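Side-chain contacts in hypothetical protein (Trypanosoma cruzi, PDB 1YZV), which is of unknown function but belongs to the isochorismatase family, whose fold and superfamily make an enzymatic role plausible: residues S147-Q150 against G151-C154; S173-I176 against L177-L181. All blocks are in the same frame, centred on the assembly; numbering follows the deposited sequence.

Interaction 1 (S147-Q150 against G151-C154); sequences SQSQ and GDHC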
loop_
_atom_site.group_PDB
_atom_site.type_symbol
_atom_site.label_atom_id
_atom_site.label_comp_id
_atom_site.label_asym_id
_atom_site.label_seq_id
_atom_site.Cartn_x
_atom_site.Cartn_y
_atom_site.Cartn_z
ATOM N N SER A 147 -4.971 2.929 -18.741
ATOM C CA SER A 147 -4.564 4.281 -19.142
ATOM C C SER A 147 -3.619 4.175 -20.324
ATOM O O SER A 147 -3.117 3.084 -20.635
ATOM C CB SER A 147 -3.848 5.048 -18.005
ATOM O OG SER A 147 -4.658 5.199 -16.862
ATOM N N GLN A 148 -3.325 5.308 -20.961
ATOM C CA GLN A 148 -2.363 5.266 -22.074
ATOM C C GLN A 148 -0.937 4.979 -21.573
ATOM O O GLN A 148 -0.117 4.391 -22.289
ATOM C CB GLN A 148 -2.442 6.546 -22.916
ATOM C CG GLN A 148 -3.769 6.646 -23.691
ATOM C CD GLN A 148 -3.873 7.871 -24.565
ATOM O OE1 GLN A 148 -4.633 8.793 -24.262
ATOM N NE2 GLN A 148 -2.923 8.008 -25.459
ATOM N N SER A 149 -0.650 5.262 -20.306
ATOM C CA SER A 149 0.617 4.869 -19.760
ATOM C C SER A 149 0.420 4.051 -18.505
ATOM O O SER A 149 -0.467 4.335 -17.701
ATOM C CB SER A 149 1.461 6.106 -19.447
ATOM O OG SER A 149 1.651 6.215 -18.035
ATOM N N GLN A 150 1.268 3.050 -18.305
ATOM C CA GLN A 150 1.159 2.187 -17.134
ATOM C C GLN A 150 1.334 2.972 -15.825
ATOM O O GLN A 150 0.649 2.693 -14.836
ATOM C CB GLN A 150 2.226 1.083 -17.208
ATOM C CG GLN A 150 2.180 0.071 -16.048
ATOM C CD GLN A 150 3.428 -0.791 -16.021
ATOM O OE1 GLN A 150 3.822 -1.340 -17.050
ATOM N NE2 GLN A 150 4.156 -0.748 -14.905
ATOM N N GLY A 151 2.269 3.922 -15.814
ATOM C CA GLY A 151 2.558 4.726 -14.622
ATOM C C GLY A 151 1.359 5.548 -14.176
ATOM O O GLY A 151 1.090 5.638 -12.965
ATOM N N ASP A 152 0.660 6.177 -15.136
ATOM C CA ASP A 152 -0.562 6.909 -14.830
ATOM C C ASP A 152 -1.625 5.986 -14.209
ATOM O O ASP A 152 -2.273 6.322 -13.234
ATOM C CB ASP A 152 -1.142 7.611 -16.069
ATOM C CG ASP A 152 -0.310 8.842 -16.492
ATOM O OD1 ASP A 152 0.333 9.523 -15.626
ATOM O OD2 ASP A 152 -0.143 9.019 -17.714
ATOM N N HIS A 153 -1.763 4.801 -14.773
ATOM C CA HIS A 153 -2.758 3.841 -14.290
ATOM C C HIS A 153 -2.398 3.362 -12.896
ATOM O O HIS A 153 -3.252 3.382 -12.008
ATOM C CB HIS A 153 -2.801 2.666 -15.303
ATOM C CG HIS A 153 -3.423 1.432 -14.770
ATOM N ND1 HIS A 153 -4.789 1.226 -14.812
ATOM C CD2 HIS A 153 -2.901 0.401 -14.072
ATOM C CE1 HIS A 153 -5.053 0.045 -14.289
ATOM N NE2 HIS A 153 -3.930 -0.470 -13.818
ATOM N N CYS A 154 -1.166 2.858 -12.715
ATOM C CA CYS A 154 -0.756 2.274 -11.422
ATOM C C CYS A 154 -0.882 3.226 -10.258
ATOM O O CYS A 154 -1.349 2.864 -9.191
ATOM C CB CYS A 154 0.669 1.763 -11.502
ATOM S SG CYS A 154 0.714 0.246 -12.544
HETATM O O HOH W 1 -1.640 7.983 -19.630
#

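Interaction 2 (S173-I176 against L177-L181); sequences SESI and LMQLL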
loop_
_atom_site.group_PDB
_atom_site.type_symbol
_atom_site.label_atom_id
_atom_site.label_comp_id
_atom_site.label_asym_id
_atom_site.label_seq_id
_atom_site.Cartn_x
_atom_site.Cartn_y
_atom_site.Cartn_z
ATOM N N SER A 173 -12.867 -8.294 -11.515
ATOM C CA SER A 173 -14.203 -8.705 -11.980
ATOM C C SER A 173 -14.663 -10.057 -11.415
ATOM O O SER A 173 -15.828 -10.217 -10.987
ATOM C CB SER A 173 -14.262 -8.669 -13.526
ATOM O OG SER A 173 -13.339 -9.606 -14.144
ATOM N N GLU A 174 -13.744 -11.008 -11.290
ATOM C CA GLU A 174 -14.150 -12.315 -10.789
ATOM C C GLU A 174 -14.528 -12.248 -9.290
ATOM O O GLU A 174 -15.547 -12.812 -8.876
ATOM C CB GLU A 174 -13.050 -13.361 -11.028
ATOM C CG GLU A 174 -13.522 -14.735 -10.650
ATOM C CD GLU A 174 -12.569 -15.814 -11.084
ATOM O OE1 GLU A 174 -12.569 -16.157 -12.292
ATOM O OE2 GLU A 174 -11.874 -16.318 -10.191
ATOM N N SER A 175 -13.767 -11.463 -8.534
ATOM C CA SER A 175 -14.010 -11.245 -7.139
ATOM C C SER A 175 -15.322 -10.519 -6.943
ATOM O O SER A 175 -16.141 -10.964 -6.141
ATOM C CB SER A 175 -12.886 -10.463 -6.514
ATOM O OG SER A 175 -12.974 -10.489 -5.112
ATOM N N ILE A 176 -15.578 -9.569 -7.840
ATOM C CA ILE A 176 -16.802 -8.763 -7.813
ATOM C C ILE A 176 -18.047 -9.647 -8.077
ATOM O O ILE A 176 -19.008 -9.638 -7.278
ATOM C CB ILE A 176 -16.684 -7.591 -8.773
ATOM C CG1 ILE A 176 -15.700 -6.565 -8.205
ATOM C CG2 ILE A 176 -18.039 -6.966 -9.132
ATOM C CD1 ILE A 176 -15.127 -5.616 -9.235
ATOM N N LEU A 177 -17.970 -10.502 -9.099
ATOM C CA LEU A 177 -19.058 -11.424 -9.369
ATOM C C LEU A 177 -19.432 -12.237 -8.122
ATOM O O LEU A 177 -20.628 -12.369 -7.771
ATOM C CB LEU A 177 -18.692 -12.352 -10.541
ATOM C CG LEU A 177 -19.261 -11.995 -11.883
ATOM C CD1 LEU A 177 -18.828 -10.596 -12.305
ATOM C CD2 LEU A 177 -18.887 -13.047 -12.925
ATOM N N MET A 178 -18.420 -12.813 -7.475
ATOM C CA MET A 178 -18.625 -13.739 -6.356
ATOM C C MET A 178 -18.986 -13.000 -5.056
ATOM O O MET A 178 -19.732 -13.535 -4.237
ATOM C CB MET A 178 -17.380 -14.625 -6.187
ATOM C CG MET A 178 -17.092 -15.483 -7.421
ATOM S SD MET A 178 -18.403 -16.662 -7.706
ATOM C CE MET A 178 -19.518 -15.834 -8.848
ATOM N N GLN A 179 -18.580 -11.727 -4.950
ATOM C CA GLN A 179 -19.078 -10.819 -3.887
ATOM C C GLN A 179 -20.584 -10.554 -3.949
ATOM O O GLN A 179 -21.267 -10.507 -2.911
ATOM C CB GLN A 179 -18.350 -9.462 -3.887
ATOM C CG GLN A 179 -16.932 -9.525 -3.357
ATOM C CD GLN A 179 -16.147 -8.236 -3.682
ATOM O OE1 GLN A 179 -16.654 -7.156 -3.483
ATOM N NE2 GLN A 179 -14.947 -8.376 -4.217
ATOM N N LEU A 180 -21.099 -10.382 -5.155
ATOM C CA LEU A 180 -22.515 -10.096 -5.347
ATOM C C LEU A 180 -23.351 -11.331 -5.077
ATOM O O LEU A 180 -24.508 -11.184 -4.777
ATOM C CB LEU A 180 -22.801 -9.567 -6.747
ATOM C CG LEU A 180 -22.278 -8.169 -6.980
ATOM C CD1 LEU A 180 -22.088 -7.893 -8.501
ATOM C CD2 LEU A 180 -23.204 -7.131 -6.288
ATOM N N LEU A 181 -22.811 -12.525 -5.361
ATOM C CA LEU A 181 -23.538 -13.784 -5.186
ATOM C C LEU A 181 -23.441 -14.458 -3.822
ATOM O O LEU A 181 -24.386 -15.153 -3.419
ATOM C CB LEU A 181 -23.151 -14.797 -6.257
ATOM C CG LEU A 181 -23.918 -14.746 -7.578
ATOM C CD1 LEU A 181 -23.955 -13.353 -8.199
ATOM C CD2 LEU A 181 -23.215 -15.649 -8.472
#

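Interaction 1 (S147-Q150 against G151-C154)
Gln150, which gives up the most surface here, runs alongside Cys154 at the start of helix 150-161. Its CG lies anti to the backbone N (chi1 -178°), which sets it 3.8 Å from Cys154 SG. Between the same two residues, Gln150 O takes Cys154 N at 2.8 Å and closes the first helical turn.

From the end of the strand Ser147 comes in against His153, its OG resting 3.5 Å from His153 CB and its own CB 3.8 Å from the same atom. The polar ends of both look outside the turn, Ser147 OG to His121 ND1 and His153 ND1 to Thr120 OG1. His153 N bonds back to Ser149 O at 3.2 Å.

Ser149 is the N-cap. Its OG accepts from Asp152 N at 3.1 Å, and the bond is almost straight, with an N-H...O angle of 176°. In a full capping box the carboxylate would take the Ser149 amide in return. Here a water stands between them: it accepts weakly from Ser149 N and lies 2.6 Å from Asp152 OD2, to which it probably donates, though it has other acceptors. OG also lies 3.3 Å from Asp152 OD2, a weak bond whose proton is not settled. A sulfate ion, probably from the crystallisation liquor, sits about 3 Å from the Ser149 side chain. The second subunit closes in here: its Thr172 bonds Asp152 OD1, and its Ile204 OXT makes a weak bond with Ser149 OG.

The turn thus joins strand 137-146 to helix 150-161, with His153 leaning on Val142 and Cys145 of that strand and Ser147 and Asp152 on helix 120-133.

Interaction 2 (S173-I176 against L177-L181)
In Ser175 the first torsion swings OG away from the backbone N (chi1 -168°), and in Gln179 CG stands opposite the carbonyl carbon (chi1 -73°) with the chain extended beyond it. Together these turns lay the amide of Gln179 alongside the serine one helical turn earlier, an i to i+4 side-chain pair on helix 173-181 of the isochorismatase alpha/beta fold. NE2 of Gln179 donates to Ser175 OG at 3.0 Å, with OG practically in the amide plane, though the N-H...O angle of 148° leaves the bond somewhat bent. On its way there the glutamine chain passes close to the backbone, CG of Gln179 lying 3.2 Å from Ser175 O. Gln179 OE1 is held by Tyr169 OH, so both ends of the amide have partners and its rotation should be well fixed. Ser175 OG in turn donates to the backbone O of His121 in the third subunit, which ties this face of the helix to the interface.

Under the side chains runs the ordinary i to i+4 backbone pattern, from Leu177 N to Ser173 O through to Leu180 N to Ile176 O. Ile176 loses the most surface to the following turn, and its side-chain contact there is apolar: CG2 meets Leu180 CD1 at 4.2 Å. Leu180 CG lies 3.6 Å from Ile176 O, so the leucine also bears on the carbonyl that its own amide bonds. Toward the sheet Ile176 touches Val114 of strand 110-118, while Leu177 packs on Phe49 and Leu52 of helix 39-56 and on Ile192 of helix 189-197.

Two more side chains bear on carbonyls of the preceding turn. Met178, bent at both chi2 and chi3, brings CG to 3.4 Å from Glu174 O. The CD1 methyl of Leu177 lies 3.3 Å from Ser173 O.

Overall arrangement
Both contacts are local, yet they sit very differently. Interaction 1 is a partly buried helix start at the end of strand 137-146, built from polar groups, a capping bond and a water. Interaction 2 is buried within helix 173-181, where one polar side-chain pair accompanies leucine and isoleucine packing against strand 110-118 and helices 39-56 and 189-197. Within one chain the centres of interaction 1 and interaction 2 are about 25 Å apart. Their nearest atoms are about 12 Å apart. The tetramer brings such sites together: Glu174 of interaction 2 packs on Asp152 of the third subunit, and its OE2 bonds His121 NE2 there, so both contacts line subunit interfaces.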